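Local coordinates for BolA-like protein (Babesia bovis, PDB 3O2E) that is of undetermined role but, as a BolA-like protein, probably binds a [2Fe-2S] iron-sulfur cluster, at residues 51-56 / 85-90. Residues are numbered along the deposited sequence; the frame is centred on the assembly and turned at random.
Sequences GAAFNA and QIHAFT. With MG (magnesium ion), chain K.
Phe-54 and Phe-89 are paired in register on two parallel strands, and four backbone hydrogen bonds join these strands. Ala-52 O accepts from His-87 N at 2.7 Å. Phe-54 uses both its backbone groups: its N gives to Ala-88 O at 3.0 Å, and its O takes Thr-90 N. Thr-90 O in turn accepts from Ala-56 N. Water 1 bridges the two segments beside the bond between Ala-52 and His-87, giving to Gln-85 O and accepting from Ala-52 N.

Strands 52-59 and 86-94 are the two strands of a beta-alpha-beta unit, connected through helix 68-78. Strand 52-59 is central in the three-stranded mixed sheet of this BolA-family domain, with strand 40-45 antiparallel on its other side.

The apolar contacts fall on the sheet face that carries Phe-54 and Phe-89. CD1 of Phe-89 lies 3.8 Å from Phe-54 CB, at the edge of the Phe-54 ring. CG of Phe-89 is anti to the backbone N (chi1 -170°), which brings the ring back over the neighbouring strand. Its CZ reaches Ala-56 CB at 3.6 Å. Val-28 of helix 25-36 packs against both phenylalanines.

On the other face, the side chains of Asn-55 and Thr-90 run alongside each other. ND2 of Asn-55 gives a hydrogen bond to Thr-90 OG1 at 2.7 Å, with the hydroxyl 16° out of the amide plane. The threonine chi1 of 65° sets OG1 between backbone N and carbonyl carbon, facing the amide. Ala-53 and Ala-88 share this face, their CB atoms 4.1 Å apart.

At the bend around His-87, Ile-86 O binds the magnesium ion at 2.3 Å. Water 2 is another ligand, and His-87, also part of the metal site, turns its backbone O to the ion at 2.6 Å.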
loop_
_atom_site.group_PDB
_atom_site.type_symbol
_atom_site.label_atom_id
_atom_site.label_comp_id
_atom_site.label_asym_id
_atom_site.label_seq_id
_atom_site.Cartn_x
_atom_site.Cartn_y
_atom_site.Cartn_z
ATOM N N GLY A 51 -2.364 17.664 -0.042
ATOM C CA GLY A 51 -1.181 16.958 -0.468
ATOM C C GLY A 51 -1.437 15.550 -0.945
ATOM O O GLY A 51 -2.594 15.159 -1.236
ATOM N N ALA A 52 -0.332 14.792 -0.999
ATOM C CA ALA A 52 -0.308 13.431 -1.540
ATOM C C ALA A 52 -1.218 12.506 -0.753
ATOM O O ALA A 52 -1.264 12.607 0.439
ATOM C CB ALA A 52 1.181 12.862 -1.625
ATOM N N ALA A 53 -1.960 11.619 -1.425
ATOM C CA ALA A 53 -2.811 10.679 -0.728
ATOM C C ALA A 53 -3.032 9.532 -1.662
ATOM O O ALA A 53 -3.055 9.708 -2.849
ATOM C CB ALA A 53 -4.090 11.273 -0.329
ATOM N N PHE A 54 -3.152 8.333 -1.110
ATOM C CA PHE A 54 -3.257 7.140 -1.937
ATOM C C PHE A 54 -4.170 6.125 -1.289
ATOM O O PHE A 54 -4.349 6.121 -0.074
ATOM C CB PHE A 54 -1.859 6.508 -2.172
ATOM C CG PHE A 54 -0.837 7.472 -2.683
ATOM C CD1 PHE A 54 -0.763 7.773 -4.035
ATOM C CD2 PHE A 54 -0.022 8.150 -1.821
ATOM C CE1 PHE A 54 0.135 8.703 -4.499
ATOM C CE2 PHE A 54 0.864 9.059 -2.274
ATOM C CZ PHE A 54 0.952 9.349 -3.623
ATOM N N ASN A 55 -4.691 5.239 -2.113
ATOM C CA ASN A 55 -5.420 4.073 -1.645
ATOM C C ASN A 55 -4.663 2.876 -2.250
ATOM O O ASN A 55 -4.368 2.915 -3.421
ATOM C CB ASN A 55 -6.876 4.101 -2.130
ATOM C CG ASN A 55 -7.543 5.500 -2.010
ATOM O OD1 ASN A 55 -7.968 6.085 -3.025
ATOM N ND2 ASN A 55 -7.642 6.021 -0.795
ATOM N N ALA A 56 -4.381 1.830 -1.475
ATOM C CA ALA A 56 -3.585 0.724 -1.985
ATOM C C ALA A 56 -4.340 -0.582 -1.820
ATOM O O ALA A 56 -4.666 -0.945 -0.710
ATOM C CB ALA A 56 -2.231 0.676 -1.280
ATOM N N GLN A 85 4.945 13.023 4.582
ATOM C CA GLN A 85 4.530 13.738 3.352
ATOM C C GLN A 85 3.229 13.218 2.755
ATOM O O GLN A 85 2.840 13.661 1.709
ATOM C CB GLN A 85 5.622 13.603 2.282
ATOM C CG GLN A 85 6.874 14.271 2.651
ATOM C CD GLN A 85 7.962 14.139 1.636
ATOM O OE1 GLN A 85 7.840 14.614 0.514
ATOM N NE2 GLN A 85 9.059 13.549 2.033
ATOM N N ILE A 86 2.552 12.273 3.404
ATOM C CA ILE A 86 1.346 11.713 2.857
ATOM C C ILE A 86 0.168 12.172 3.704
ATOM O O ILE A 86 0.105 11.847 4.877
ATOM C CB ILE A 86 1.424 10.170 2.798
ATOM C CG1 ILE A 86 2.488 9.738 1.766
ATOM C CG2 ILE A 86 0.090 9.549 2.372
ATOM C CD1 ILE A 86 2.805 8.230 1.744
ATOM N N HIS A 87 -0.776 12.897 3.094
ATOM C CA HIS A 87 -1.949 13.408 3.793
ATOM C C HIS A 87 -2.813 12.256 4.325
ATOM O O HIS A 87 -3.254 12.249 5.516
ATOM C CB HIS A 87 -2.787 14.329 2.847
ATOM C CG HIS A 87 -4.183 14.570 3.322
ATOM N ND1 HIS A 87 -4.467 15.293 4.462
ATOM C CD2 HIS A 87 -5.376 14.154 2.831
ATOM C CE1 HIS A 87 -5.773 15.323 4.638
ATOM N NE2 HIS A 87 -6.349 14.637 3.667
ATOM N N ALA A 88 -3.081 11.298 3.440
ATOM C CA ALA A 88 -3.875 10.123 3.779
ATOM C C ALA A 88 -3.406 8.910 2.997
ATOM O O ALA A 88 -3.030 8.997 1.830
ATOM C CB ALA A 88 -5.371 10.363 3.462
ATOM N N PHE A 89 -3.480 7.757 3.646
ATOM C CA PHE A 89 -3.159 6.504 3.030
ATOM C C PHE A 89 -4.109 5.461 3.573
ATOM O O PHE A 89 -4.241 5.292 4.803
ATOM C CB PHE A 89 -1.705 6.140 3.278
ATOM C CG PHE A 89 -1.245 4.961 2.459
ATOM C CD1 PHE A 89 -0.688 5.138 1.215
ATOM C CD2 PHE A 89 -1.377 3.657 2.957
ATOM C CE1 PHE A 89 -0.263 4.044 0.442
ATOM C CE2 PHE A 89 -0.941 2.573 2.212
ATOM C CZ PHE A 89 -0.398 2.781 0.916
ATOM N N THR A 90 -4.836 4.831 2.662
ATOM C CA THR A 90 -5.733 3.756 2.985
ATOM C C THR A 90 -5.322 2.516 2.180
ATOM O O THR A 90 -4.618 2.594 1.168
ATOM C CB THR A 90 -7.194 4.084 2.689
ATOM O OG1 THR A 90 -7.365 4.249 1.283
ATOM C CG2 THR A 90 -7.659 5.350 3.416
HETATM MG MG MG K . -1.091 11.592 6.803
HETATM O O HOH W 1 2.025 15.932 0.377
HETATM O O HOH W 2 1.109 11.355 7.781
#